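Local coordinates for minor fimbrium subunit Mfa5 (PDB 6TO1), which is an accessory subunit at the tip of the minor fimbriae, the pili with which Porphyromonas gingivalis adheres to host cells and other oral bacteria and forms biofilm, at residues N109-L115 and I467-A473; V122-V128 and I400-I404; G153-K158 and L194-R199; A250-E255 and H293-R299. All coordinates share one frame; numbering follows the deposited sequence. Where two conformers were deposited one is given.

Contact 1 of 4, residues N109-L115 and I467-A473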
loop_
_atom_site.group_PDB
_atom_site.type_symbol
_atom_site.label_atom_id
_atom_site.label_comp_id
_atom_site.label_asym_id
_atom_site.label_seq_id
_atom_site.Cartn_x
_atom_site.Cartn_y
_atom_site.Cartn_z
ATOM N N ASN A 109 -13.283 -36.471 -1.873
ATOM C CA ASN A 109 -12.063 -35.951 -2.507
ATOM C C ASN A 109 -12.349 -34.494 -2.852
ATOM O O ASN A 109 -12.685 -34.137 -3.979
ATOM C CB ASN A 109 -11.695 -36.775 -3.735
ATOM C CG ASN A 109 -11.379 -38.235 -3.388
ATOM O OD1 ASN A 109 -10.380 -38.543 -2.747
ATOM N ND2 ASN A 109 -12.224 -39.140 -3.860
ATOM N N ALA A 110 -12.255 -33.641 -1.836
ATOM C CA ALA A 110 -12.662 -32.252 -1.964
ATOM C C ALA A 110 -11.655 -31.365 -1.247
ATOM O O ALA A 110 -11.170 -31.703 -0.167
ATOM C CB ALA A 110 -14.059 -32.018 -1.389
ATOM N N TRP A 111 -11.372 -30.218 -1.851
ATOM C CA TRP A 111 -10.438 -29.256 -1.281
ATOM C C TRP A 111 -11.003 -27.865 -1.492
ATOM O O TRP A 111 -11.614 -27.574 -2.523
ATOM C CB TRP A 111 -9.046 -29.342 -1.937
ATOM C CG TRP A 111 -8.362 -30.668 -1.776
ATOM C CD1 TRP A 111 -7.407 -30.994 -0.855
ATOM C CD2 TRP A 111 -8.560 -31.845 -2.582
ATOM N NE1 TRP A 111 -7.017 -32.300 -1.026
ATOM C CE2 TRP A 111 -7.714 -32.839 -2.080
ATOM C CE3 TRP A 111 -9.382 -32.146 -3.668
ATOM C CZ2 TRP A 111 -7.666 -34.117 -2.628
ATOM C CZ3 TRP A 111 -9.331 -33.407 -4.202
ATOM C CH2 TRP A 111 -8.480 -34.369 -3.688
ATOM N N ASP A 112 -10.765 -26.994 -0.518
ATOM C CA ASP A 112 -11.115 -25.587 -0.654
ATOM C C ASP A 112 -9.848 -24.825 -1.032
ATOM O O ASP A 112 -8.876 -24.815 -0.276
ATOM C CB ASP A 112 -11.721 -25.044 0.633
ATOM C CG ASP A 112 -13.157 -25.501 0.843
ATOM O OD1 ASP A 112 -13.939 -25.530 -0.126
ATOM O OD2 ASP A 112 -13.480 -25.827 1.996
ATOM N N VAL A 113 -9.855 -24.212 -2.202
ATOM C CA VAL A 113 -8.679 -23.544 -2.749
ATOM C C VAL A 113 -8.848 -22.048 -2.535
ATOM O O VAL A 113 -9.846 -21.464 -2.962
ATOM C CB VAL A 113 -8.502 -23.875 -4.240
ATOM C CG1 VAL A 113 -7.354 -23.071 -4.838
ATOM C CG2 VAL A 113 -8.275 -25.380 -4.425
ATOM N N THR A 114 -7.872 -21.424 -1.902
ATOM C CA THR A 114 -7.912 -19.988 -1.662
ATOM C C THR A 114 -6.750 -19.358 -2.415
ATOM O O THR A 114 -5.639 -19.880 -2.357
ATOM C CB THR A 114 -7.792 -19.653 -0.181
ATOM O OG1 THR A 114 -8.986 -20.032 0.509
ATOM C CG2 THR A 114 -7.586 -18.118 -0.008
ATOM N N LEU A 115 -7.024 -18.272 -3.140
ATOM C CA LEU A 115 -6.010 -17.386 -3.700
ATOM C C LEU A 115 -6.087 -16.076 -2.933
ATOM O O LEU A 115 -7.183 -15.529 -2.742
ATOM C CB LEU A 115 -6.235 -17.139 -5.190
ATOM C CG LEU A 115 -5.833 -18.307 -6.095
ATOM C CD1 LEU A 115 -6.988 -19.324 -6.039
ATOM C CD2 LEU A 115 -5.553 -17.829 -7.485
ATOM N N ILE A 467 -10.229 -15.052 -2.829
ATOM C CA ILE A 467 -11.310 -15.851 -3.374
ATOM C C ILE A 467 -11.070 -17.269 -2.879
ATOM O O ILE A 467 -9.923 -17.711 -2.715
ATOM C CB ILE A 467 -11.418 -15.838 -4.909
ATOM C CG1 ILE A 467 -10.203 -16.473 -5.562
ATOM C CG2 ILE A 467 -11.656 -14.412 -5.424
ATOM C CD1 ILE A 467 -10.365 -16.592 -7.059
ATOM N N THR A 468 -12.171 -17.985 -2.640
ATOM C CA THR A 468 -12.112 -19.374 -2.219
ATOM C C THR A 468 -13.211 -20.125 -2.965
ATOM O O THR A 468 -14.345 -19.647 -3.045
ATOM C CB THR A 468 -12.314 -19.523 -0.715
ATOM O OG1 THR A 468 -11.284 -18.823 -0.015
ATOM C CG2 THR A 468 -12.286 -20.995 -0.310
ATOM N N TYR A 469 -12.849 -21.279 -3.514
ATOM C CA TYR A 469 -13.755 -22.163 -4.241
ATOM C C TYR A 469 -13.406 -23.601 -3.898
ATOM O O TYR A 469 -12.253 -23.919 -3.598
ATOM C CB TYR A 469 -13.673 -21.936 -5.767
ATOM C CG TYR A 469 -12.302 -22.098 -6.389
ATOM C CD1 TYR A 469 -11.890 -23.321 -6.900
ATOM C CD2 TYR A 469 -11.405 -21.022 -6.481
ATOM C CE1 TYR A 469 -10.632 -23.486 -7.476
ATOM C CE2 TYR A 469 -10.131 -21.190 -7.062
ATOM C CZ TYR A 469 -9.755 -22.412 -7.565
ATOM O OH TYR A 469 -8.519 -22.606 -8.154
ATOM N N ARG A 470 -14.407 -24.475 -3.965
ATOM C CA ARG A 470 -14.215 -25.898 -3.721
ATOM C C ARG A 470 -14.001 -26.644 -5.032
ATOM O O ARG A 470 -14.680 -26.377 -6.033
ATOM C CB ARG A 470 -15.413 -26.496 -2.984
ATOM C CG ARG A 470 -15.214 -27.940 -2.560
ATOM C CD ARG A 470 -16.180 -28.373 -1.447
ATOM N NE ARG A 470 -15.874 -27.688 -0.197
ATOM C CZ ARG A 470 -16.439 -27.966 0.972
ATOM N NH1 ARG A 470 -17.343 -28.940 1.068
ATOM N NH2 ARG A 470 -16.080 -27.285 2.046
ATOM N N ILE A 471 -13.031 -27.549 -5.023
ATOM C CA ILE A 471 -12.784 -28.439 -6.151
ATOM C C ILE A 471 -13.052 -29.876 -5.716
ATOM O O ILE A 471 -12.829 -30.259 -4.564
ATOM C CB ILE A 471 -11.360 -28.353 -6.748
ATOM C CG1 ILE A 471 -10.301 -28.682 -5.712
ATOM C CG2 ILE A 471 -11.117 -26.994 -7.380
ATOM C CD1 ILE A 471 -8.881 -28.692 -6.276
ATOM N N TYR A 472 -13.482 -30.681 -6.679
ATOM C CA TYR A 472 -13.598 -32.115 -6.500
ATOM C C TYR A 472 -12.674 -32.823 -7.479
ATOM O O TYR A 472 -12.508 -32.382 -8.621
ATOM C CB TYR A 472 -15.020 -32.609 -6.782
ATOM C CG TYR A 472 -16.076 -32.157 -5.825
ATOM C CD1 TYR A 472 -15.976 -32.420 -4.474
ATOM C CD2 TYR A 472 -17.193 -31.476 -6.285
ATOM C CE1 TYR A 472 -16.971 -32.010 -3.596
ATOM C CE2 TYR A 472 -18.190 -31.055 -5.405
ATOM C CZ TYR A 472 -18.068 -31.334 -4.068
ATOM O OH TYR A 472 -19.039 -30.931 -3.177
ATOM N N ALA A 473 -12.130 -33.957 -7.056
ATOM C CA ALA A 473 -11.455 -34.854 -7.996
ATOM C C ALA A 473 -12.478 -35.599 -8.861
ATOM O O ALA A 473 -13.498 -36.077 -8.357
ATOM C CB ALA A 473 -10.589 -35.862 -7.253
#
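Residues 110-115 and 467-473 run antiparallel, their axes 4.6 Å apart at 155°. Trp111 faces Ile471, Val113 faces Tyr469 and Leu115 faces Ile467 as hydrogen-bonded pairs. The Val113 N to Tyr469 O bond is 2.8 Å. On the sheet face of Ala110, Asp112 and Thr114, Arg470 grips Asp112 side-on. Arg470 NE donates to Asp112 OD1 at 2.9 Å, and Arg470 NH2 reaches Asp112 OD2 at 3.0 Å. The second bond uses the syn lone pair of OD2. Arg470 NH1 has its own salt bridge to Asp104. Thr114 OG1 and Thr468 OG1 share a hydrogen bond of 2.6 Å. The other face is mostly apolar. Tyr469 CG lies between the backbone N and the carbonyl carbon (chi1 57°), which sets the ring alongside Val113. Val113 CB sits over this ring, 4.1 Å from its centroid, in a CH-pi contact. The ring's OH is bonded to Asp415. Ile471 CD1 packs on Val113 CG2. Strand 90-98 flanks 110-119 on its other edge, while strands 421-423 and 437-438 pair with 463-473.

Contact 2 of 4, residues V122-V128 and I400-I404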
loop_
_atom_site.group_PDB
_atom_site.type_symbol
_atom_site.label_atom_id
_atom_site.label_comp_id
_atom_site.label_asym_id
_atom_site.label_seq_id
_atom_site.Cartn_x
_atom_site.Cartn_y
_atom_site.Cartn_z
ATOM N N VAL A 122 3.292 1.771 3.239
ATOM C CA VAL A 122 4.362 2.708 2.897
ATOM C C VAL A 122 4.145 3.990 3.675
ATOM O O VAL A 122 3.092 4.629 3.553
ATOM C CB VAL A 122 4.417 3.041 1.393
ATOM C CG1 VAL A 122 5.242 4.317 1.141
ATOM C CG2 VAL A 122 4.942 1.851 0.633
ATOM N N THR A 123 5.150 4.394 4.427
ATOM C CA THR A 123 5.223 5.741 4.991
ATOM C C THR A 123 6.054 6.606 4.044
ATOM O O THR A 123 7.167 6.231 3.662
ATOM C CB THR A 123 5.837 5.692 6.392
ATOM O OG1 THR A 123 4.987 4.907 7.249
ATOM C CG2 THR A 123 5.970 7.070 6.969
ATOM N N VAL A 124 5.493 7.721 3.618
ATOM C CA VAL A 124 6.160 8.579 2.638
ATOM C C VAL A 124 7.268 9.347 3.357
ATOM O O VAL A 124 6.964 10.049 4.320
ATOM C CB VAL A 124 5.150 9.522 1.975
ATOM C CG1 VAL A 124 5.862 10.498 1.033
ATOM C CG2 VAL A 124 4.078 8.733 1.225
ATOM N N PRO A 125 8.536 9.252 2.951
ATOM C CA PRO A 125 9.588 9.998 3.672
ATOM C C PRO A 125 9.356 11.504 3.647
ATOM O O PRO A 125 8.966 12.090 2.631
ATOM C CB PRO A 125 10.881 9.616 2.939
ATOM C CG PRO A 125 10.567 8.215 2.393
ATOM C CD PRO A 125 9.118 8.331 1.949
ATOM N N VAL A 126 9.576 12.123 4.794
ATOM C CA VAL A 126 9.305 13.546 4.961
ATOM C C VAL A 126 10.408 14.118 5.832
ATOM O O VAL A 126 10.754 13.540 6.870
ATOM C CB VAL A 126 7.919 13.803 5.580
ATOM C CG1 VAL A 126 7.696 12.909 6.821
ATOM C CG2 VAL A 126 7.723 15.283 5.928
ATOM N N ASP A 127 10.994 15.220 5.386
ATOM C CA ASP A 127 12.002 15.935 6.145
ATOM C C ASP A 127 11.440 17.300 6.515
ATOM O O ASP A 127 10.759 17.935 5.704
ATOM C CB ASP A 127 13.304 16.107 5.349
ATOM C CG ASP A 127 14.180 14.867 5.377
ATOM O OD1 ASP A 127 14.059 14.056 6.320
ATOM O OD2 ASP A 127 15.001 14.715 4.441
ATOM N N VAL A 128 11.728 17.733 7.739
ATOM C CA VAL A 128 11.198 18.968 8.319
ATOM C C VAL A 128 12.362 19.772 8.860
ATOM O O VAL A 128 13.231 19.218 9.544
ATOM C CB VAL A 128 10.201 18.677 9.460
ATOM C CG1 VAL A 128 9.683 19.964 10.077
ATOM C CG2 VAL A 128 9.084 17.774 8.965
ATOM N N ILE A 400 2.211 14.513 10.118
ATOM C CA ILE A 400 3.107 15.082 9.128
ATOM C C ILE A 400 3.482 14.040 8.091
ATOM O O ILE A 400 3.794 14.378 6.944
ATOM C CB ILE A 400 4.351 15.678 9.805
ATOM C CG1 ILE A 400 5.059 16.624 8.826
ATOM C CG2 ILE A 400 5.301 14.612 10.269
ATOM C CD1 ILE A 400 4.249 17.917 8.551
ATOM N N ALA A 401 3.451 12.765 8.465
ATOM C CA ALA A 401 3.865 11.692 7.585
ATOM C C ALA A 401 2.630 11.074 6.951
ATOM O O ALA A 401 1.708 10.656 7.654
ATOM C CB ALA A 401 4.647 10.617 8.341
ATOM N N GLN A 402 2.606 11.063 5.627
ATOM C CA GLN A 402 1.567 10.388 4.874
ATOM C C GLN A 402 1.836 8.890 4.821
ATOM O O GLN A 402 2.982 8.438 4.830
ATOM C CB GLN A 402 1.510 10.952 3.452
ATOM C CG GLN A 402 0.476 10.287 2.561
ATOM C CD GLN A 402 0.529 10.752 1.112
ATOM O OE1 GLN A 402 1.428 11.495 0.693
ATOM N NE2 GLN A 402 -0.448 10.317 0.342
ATOM N N THR A 403 0.764 8.119 4.736
ATOM C CA THR A 403 0.846 6.716 4.367
ATOM C C THR A 403 0.018 6.517 3.106
ATOM O O THR A 403 -1.035 7.150 2.935
ATOM C CB THR A 403 0.350 5.797 5.478
ATOM O OG1 THR A 403 -0.995 6.138 5.792
ATOM C CG2 THR A 403 1.223 5.947 6.715
ATOM N N ILE A 404 0.510 5.654 2.220
ATOM C CA ILE A 404 -0.140 5.401 0.947
ATOM C C ILE A 404 -1.402 4.566 1.175
ATOM O O ILE A 404 -1.377 3.529 1.849
ATOM C CB ILE A 404 0.839 4.715 -0.011
ATOM C CG1 ILE A 404 2.071 5.582 -0.288
ATOM C CG2 ILE A 404 0.139 4.355 -1.317
ATOM C CD1 ILE A 404 1.735 6.949 -0.924
HETATM O O HOH W 1 0.529 2.420 3.442
HETATM O O HOH W 2 4.894 12.132 4.357
#
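Val122 and Ile404 lie side by side and point the same way, with Val122 CG1 3.7 Å from Ile404 CG1. Val124 meets the same isoleucine at about a right angle, its CG2 3.6 Å from Ile404 CD1. That methyl stands anti to the carbonyl carbon of Val124, because CG1 takes the place anti to the backbone N (chi1 175°). Toward strand 126-133, Val126 spreads its two methyls: CG1 rests on Ala401 and CG2 on Ile400 CG1. Val128 CG2 touches Ile400 CG1 as well, at 4.2 Å. Between these apolar groups the backbones are bridged at Thr123 and Thr403. Val124 N donates to Gln402 O at 2.9 Å, and Ile404 N donates to Val122 O at 3.1 Å. One water joins Val122 N to Ile404 O. Another accepts from Gln402 N and probably donates to Val124 O. The contact ties the entry to the first strand of the von Willebrand factor A sheet to the loop between helix 390-395 and strand 408-417, which belongs to another sheet. The backbone groups of Val122, Val124, Gln402 and Ile404 that meet here are thus bonded directly or through water, while branched aliphatic side chains supply a greasy seam beside them.

Contact 3 of 4, residues G153-K158 and L194-R199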
loop_
_atom_site.group_PDB
_atom_site.type_symbol
_atom_site.label_atom_id
_atom_site.label_comp_id
_atom_site.label_asym_id
_atom_site.label_seq_id
_atom_site.Cartn_x
_atom_site.Cartn_y
_atom_site.Cartn_z
ATOM N N GLY A 153 7.441 24.056 20.523
ATOM C CA GLY A 153 8.404 23.407 19.659
ATOM C C GLY A 153 8.720 22.002 20.129
ATOM O O GLY A 153 8.841 21.078 19.329
ATOM N N GLN A 154 8.840 21.815 21.437
ATOM C CA GLN A 154 9.056 20.466 21.948
ATOM C C GLN A 154 7.859 19.579 21.662
ATOM O O GLN A 154 8.017 18.418 21.269
ATOM C CB GLN A 154 9.342 20.526 23.436
ATOM C CG GLN A 154 10.661 21.170 23.732
ATOM C CD GLN A 154 10.893 21.253 25.210
ATOM O OE1 GLN A 154 11.480 20.349 25.804
ATOM N NE2 GLN A 154 10.428 22.334 25.822
ATOM N N ARG A 155 6.652 20.108 21.841
ATOM C CA ARG A 155 5.460 19.334 21.545
ATOM C C ARG A 155 5.423 18.913 20.085
ATOM O O ARG A 155 5.033 17.780 19.780
ATOM C CB ARG A 155 4.215 20.128 21.925
ATOM C CG ARG A 155 2.941 19.310 21.734
ATOM C CD ARG A 155 1.674 20.159 21.874
ATOM N NE ARG A 155 0.525 19.499 21.249
ATOM C CZ ARG A 155 -0.413 18.831 21.915
ATOM N NH1 ARG A 155 -0.350 18.726 23.236
ATOM N NH2 ARG A 155 -1.417 18.262 21.257
ATOM N N PHE A 156 5.814 19.813 19.170
ATOM C CA PHE A 156 5.833 19.479 17.750
ATOM C C PHE A 156 6.842 18.368 17.462
ATOM O O PHE A 156 6.562 17.436 16.698
ATOM C CB PHE A 156 6.185 20.720 16.904
ATOM C CG PHE A 156 5.223 21.869 17.043
ATOM C CD1 PHE A 156 3.908 21.661 17.427
ATOM C CD2 PHE A 156 5.636 23.160 16.768
ATOM C CE1 PHE A 156 3.033 22.727 17.541
ATOM C CE2 PHE A 156 4.760 24.232 16.881
ATOM C CZ PHE A 156 3.463 24.020 17.279
ATOM N N VAL A 157 8.048 18.480 18.030
ATOM C CA VAL A 157 9.055 17.440 17.829
ATOM C C VAL A 157 8.502 16.084 18.247
ATOM O O VAL A 157 8.585 15.101 17.504
ATOM C CB VAL A 157 10.344 17.782 18.595
ATOM C CG1 VAL A 157 11.245 16.577 18.682
ATOM C CG2 VAL A 157 11.055 18.971 17.913
ATOM N N LYS A 158 7.928 16.015 19.438
ATOM C CA LYS A 158 7.436 14.741 19.951
ATOM C C LYS A 158 6.254 14.212 19.160
ATOM O O LYS A 158 6.109 12.999 19.015
ATOM C CB LYS A 158 7.055 14.909 21.415
ATOM C CG LYS A 158 8.242 15.240 22.298
ATOM C CD LYS A 158 7.785 15.536 23.716
ATOM C CE LYS A 158 8.932 15.966 24.608
ATOM N NZ LYS A 158 8.425 16.521 25.900
ATOM N N LEU A 194 16.945 17.187 20.128
ATOM C CA LEU A 194 16.228 18.333 19.583
ATOM C C LEU A 194 15.573 19.147 20.690
ATOM O O LEU A 194 15.659 20.381 20.704
ATOM C CB LEU A 194 15.180 17.836 18.581
ATOM C CG LEU A 194 15.679 17.298 17.230
ATOM C CD1 LEU A 194 14.531 16.539 16.556
ATOM C CD2 LEU A 194 16.218 18.411 16.350
ATOM N N CYS A 195 14.943 18.475 21.656
ATOM C CA CYS A 195 14.218 19.209 22.684
ATOM C C CYS A 195 15.168 19.949 23.601
ATOM O O CYS A 195 14.841 21.038 24.082
ATOM C CB CYS A 195 13.315 18.264 23.473
ATOM S SG CYS A 195 11.863 17.706 22.522
ATOM N N GLN A 196 16.356 19.396 23.829
ATOM C CA GLN A 196 17.358 20.078 24.632
ATOM C C GLN A 196 17.808 21.366 23.953
ATOM O O GLN A 196 17.971 22.398 24.612
ATOM C CB GLN A 196 18.525 19.121 24.880
ATOM C CG GLN A 196 19.461 19.555 25.971
ATOM C CD GLN A 196 20.375 20.665 25.507
ATOM O OE1 GLN A 196 21.011 20.552 24.458
ATOM N NE2 GLN A 196 20.434 21.753 26.273
ATOM N N LYS A 197 17.985 21.336 22.632
ATOM C CA LYS A 197 18.381 22.554 21.935
ATOM C C LYS A 197 17.277 23.603 21.980
ATOM O O LYS A 197 17.555 24.802 22.098
ATOM C CB LYS A 197 18.758 22.228 20.496
ATOM C CG LYS A 197 19.973 21.336 20.360
ATOM C CD LYS A 197 21.211 22.038 20.854
ATOM C CE LYS A 197 22.460 21.198 20.601
ATOM N NZ LYS A 197 23.666 21.875 21.149
ATOM N N ILE A 198 16.013 23.171 21.884
ATOM C CA ILE A 198 14.897 24.108 21.955
ATOM C C ILE A 198 14.822 24.740 23.335
ATOM O O ILE A 198 14.572 25.946 23.471
ATOM C CB ILE A 198 13.588 23.391 21.579
ATOM C CG1 ILE A 198 13.643 22.905 20.130
ATOM C CG2 ILE A 198 12.405 24.287 21.851
ATOM C CD1 ILE A 198 12.462 22.067 19.736
ATOM N N ARG A 199 15.047 23.944 24.390
ATOM C CA ARG A 199 15.013 24.489 25.745
ATOM C C ARG A 199 16.131 25.487 25.990
ATOM O O ARG A 199 16.010 26.316 26.900
ATOM C CB ARG A 199 15.099 23.360 26.790
ATOM C CG ARG A 199 13.807 22.596 26.912
ATOM C CD ARG A 199 13.785 21.722 28.172
ATOM N NE ARG A 199 14.937 20.844 28.186
ATOM C CZ ARG A 199 14.950 19.627 27.661
ATOM N NH1 ARG A 199 13.863 19.134 27.093
ATOM N NH2 ARG A 199 16.055 18.898 27.719
#
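The helical segments 153-158 and 194-199 run almost antiparallel, at 169°, with their axes 9.5 Å apart. Gln154 reaches across to Cys195 and Arg199. Its CB and CG lie against Cys195, and the Gln154 and Arg199 side chains cross at about a right angle. Arg199 NH1 donates to Gln154 OE1 at 3.0 Å. The bond is bent, and the amide and guanidinium planes stand 55° apart. A bend at chi3 (-55°) turns the guanidinium of Arg199 back over its own helix, so one face lies over Cys195 O and Gln196 CA. Gln154 NE2 is held separately by Ile150 O, which helps fix the turn of the amide. Both helices belong to the von Willebrand factor A domain, where they pack on the same side of the central sheet. Leu194 and Ile198 also touch strand 170-177 of that sheet. Deeper in the interface, Val157 and Ile198 meet tip to tip, with Val157 CG2 3.9 Å from Ile198 CD1. The other methyl, Val157 CG1, touches Leu194 CD1 at 3.9 Å and Cys195 SG at 4.0 Å. Gly153 has no side chain, and Ile198 CD1 lies 3.8 Å from Gly153 C.

Contact 4 of 4, residues A250-E255 and H293-R299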
loop_
_atom_site.group_PDB
_atom_site.type_symbol
_atom_site.label_atom_id
_atom_site.label_comp_id
_atom_site.label_asym_id
_atom_site.label_seq_id
_atom_site.Cartn_x
_atom_site.Cartn_y
_atom_site.Cartn_z
ATOM N N ALA A 250 15.156 50.307 -8.447
ATOM C CA ALA A 250 14.174 49.363 -8.962
ATOM C C ALA A 250 14.024 48.143 -8.067
ATOM O O ALA A 250 13.154 47.314 -8.315
ATOM C CB ALA A 250 14.539 48.919 -10.380
ATOM N N ASP A 251 14.842 48.027 -7.033
ATOM C CA ASP A 251 14.745 46.942 -6.075
ATOM C C ASP A 251 13.774 47.264 -4.946
ATOM O O ASP A 251 13.685 46.499 -3.977
ATOM C CB ASP A 251 16.143 46.648 -5.540
ATOM C CG ASP A 251 17.087 46.165 -6.625
ATOM O OD1 ASP A 251 16.590 45.538 -7.593
ATOM O OD2 ASP A 251 18.310 46.382 -6.492
ATOM N N PHE A 252 13.051 48.381 -5.059
ATOM C CA PHE A 252 12.130 48.864 -4.042
ATOM C C PHE A 252 10.798 49.116 -4.718
ATOM O O PHE A 252 10.719 49.206 -5.951
ATOM C CB PHE A 252 12.644 50.139 -3.352
ATOM C CG PHE A 252 13.980 49.959 -2.721
ATOM C CD1 PHE A 252 14.104 49.843 -1.361
ATOM C CD2 PHE A 252 15.131 49.888 -3.503
ATOM C CE1 PHE A 252 15.352 49.644 -0.770
ATOM C CE2 PHE A 252 16.366 49.666 -2.941
ATOM C CZ PHE A 252 16.495 49.568 -1.568
ATOM N N ILE A 253 9.752 49.239 -3.903
ATOM C CA ILE A 253 8.398 49.408 -4.409
ATOM C C ILE A 253 7.608 50.263 -3.441
ATOM O O ILE A 253 7.854 50.260 -2.240
ATOM C CB ILE A 253 7.743 48.022 -4.633
ATOM C CG1 ILE A 253 6.384 48.130 -5.328
ATOM C CG2 ILE A 253 7.555 47.279 -3.295
ATOM C CD1 ILE A 253 5.820 46.759 -5.689
ATOM N N GLY A 254 6.626 50.990 -3.985
ATOM C CA GLY A 254 5.753 51.824 -3.195
ATOM C C GLY A 254 4.436 51.150 -2.825
ATOM O O GLY A 254 4.171 50.005 -3.173
ATOM N N GLU A 255 3.599 51.928 -2.135
ATOM C CA GLU A 255 2.285 51.488 -1.683
ATOM C C GLU A 255 1.516 50.804 -2.805
ATOM O O GLU A 255 1.491 51.277 -3.948
ATOM C CB GLU A 255 1.490 52.698 -1.147
ATOM C CG GLU A 255 1.958 53.239 0.205
ATOM C CD GLU A 255 1.197 54.469 0.698
ATOM O OE1 GLU A 255 0.529 55.163 -0.116
ATOM O OE2 GLU A 255 1.270 54.757 1.903
ATOM N N HIS A 293 4.019 58.701 2.482
ATOM C CA HIS A 293 3.244 57.803 1.637
ATOM C C HIS A 293 3.897 57.546 0.286
ATOM O O HIS A 293 3.547 56.562 -0.382
ATOM C CB HIS A 293 1.826 58.360 1.433
ATOM C CG HIS A 293 0.935 58.178 2.619
ATOM N ND1 HIS A 293 0.567 56.933 3.084
ATOM C CD2 HIS A 293 0.351 59.078 3.444
ATOM C CE1 HIS A 293 -0.195 57.075 4.153
ATOM N NE2 HIS A 293 -0.354 58.366 4.383
ATOM N N SER A 294 4.818 58.399 -0.146
ATOM C CA SER A 294 5.483 58.236 -1.434
ATOM C C SER A 294 6.792 57.455 -1.342
ATOM O O SER A 294 7.412 57.191 -2.372
ATOM C CB SER A 294 5.762 59.610 -2.054
ATOM O OG SER A 294 4.530 60.273 -2.297
ATOM N N SER A 295 7.209 57.073 -0.146
ATOM C CA SER A 295 8.459 56.336 0.010
ATOM C C SER A 295 8.382 54.931 -0.579
ATOM O O SER A 295 7.314 54.378 -0.828
ATOM C CB SER A 295 8.827 56.254 1.486
ATOM O OG SER A 295 9.110 57.540 2.004
ATOM N N LYS A 296 9.556 54.331 -0.762
ATOM C CA LYS A 296 9.703 53.043 -1.413
ATOM C C LYS A 296 10.371 52.089 -0.429
ATOM O O LYS A 296 11.294 52.475 0.296
ATOM C CB LYS A 296 10.518 53.163 -2.697
ATOM C CG LYS A 296 10.007 54.248 -3.675
ATOM C CD LYS A 296 8.690 53.881 -4.321
ATOM C CE LYS A 296 8.377 54.865 -5.476
ATOM N NZ LYS A 296 7.075 54.583 -6.129
ATOM N N VAL A 297 9.883 50.862 -0.397
ATOM C CA VAL A 297 10.410 49.843 0.501
ATOM C C VAL A 297 10.859 48.640 -0.299
ATOM O O VAL A 297 10.454 48.428 -1.446
ATOM C CB VAL A 297 9.377 49.437 1.580
ATOM C CG1 VAL A 297 8.974 50.677 2.396
ATOM C CG2 VAL A 297 8.148 48.764 0.968
ATOM N N GLY A 298 11.698 47.820 0.330
ATOM C CA GLY A 298 12.292 46.714 -0.397
ATOM C C GLY A 298 11.233 45.786 -0.975
ATOM O O GLY A 298 10.212 45.496 -0.341
ATOM N N ARG A 299 11.485 45.323 -2.195
ATOM C CA ARG A 299 10.590 44.370 -2.838
ATOM C C ARG A 299 10.646 43.005 -2.157
ATOM O O ARG A 299 11.564 42.696 -1.391
ATOM C CB ARG A 299 10.961 44.220 -4.315
ATOM C CG ARG A 299 10.598 45.445 -5.139
ATOM C CD ARG A 299 11.026 45.298 -6.586
ATOM N NE ARG A 299 10.297 46.223 -7.443
ATOM C CZ ARG A 299 9.067 46.009 -7.913
ATOM N NH1 ARG A 299 8.408 44.894 -7.610
ATOM N NH2 ARG A 299 8.498 46.926 -8.682
HETATM O O HOH W 3 6.521 51.819 -6.883
HETATM O O HOH W 4 4.774 54.619 -1.714
#
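A short antiparallel strand pair, 252-253 with 296-298, forms one edge of a small mixed sheet. Ile253 and Val297 are its hydrogen-bonded pair. Ile253 N donates to Val297 O at 2.7 Å, and Val297 N returns a bond to Ile253 O at 2.8 Å. Phe252 and Gly298 form the neighbouring non-hydrogen-bonded pair. Past it, Arg299 N donates to Asp251 O. In one of two conformers, the Arg299 side chain runs back across Ile253 at about a right angle. Ile253 CB then lies over the centre of the guanidinium, 4.1 Å above its plane. Ile253 CG1 is anti to the backbone N (chi1 -173°), which sends CD1 out to Arg299 NH1. In this conformer Arg299 NE makes a weak bond to Ala250 O, and NH1 is bonded to Asn301. Strand 296-298 continues the sheet by pairing in parallel with strand 336-338, whose Tyr338 meets the Phe252 ring edge-to-face. At the opposite end of the pair, His293 ND1 donates to Glu255 OE2 at 2.6 Å, almost straight at 174°. The oxygen uses its syn lone pair and lies in the imidazole plane, while the carboxylate plane is turned 58° from the ring. The carboxylate would be expected to raise the histidine's pKa. One water accepts from Gly254 N and Lys296 NZ. Another accepts from Glu255 N and donates to His293 O and Ser295 O.

Contacts 2 and 3 belong to the von Willebrand factor A region, with centres 20 Å apart and nearest atoms about 7 Å apart. Strand 126-133, entered through contact 2, leads through the loop of Ser135 and Ser137 to helix 143-160 of contact 3. With Thr207 these serines bind the magnesium ion, consistent with the MIDAS motif of such domains. Both contacts touch strand 170-177 through their side chains. Contact 4 joins residues from a separate small sheet, its centre 39 Å from that of contact 3. Contact 1 lies in another sheet, its centre 41 Å from contact 2 and 80 Å from contact 4. Its two strands enclose the other three contacts in sequence. Neither the magnesium site nor the calcium site uses a residue of these contacts.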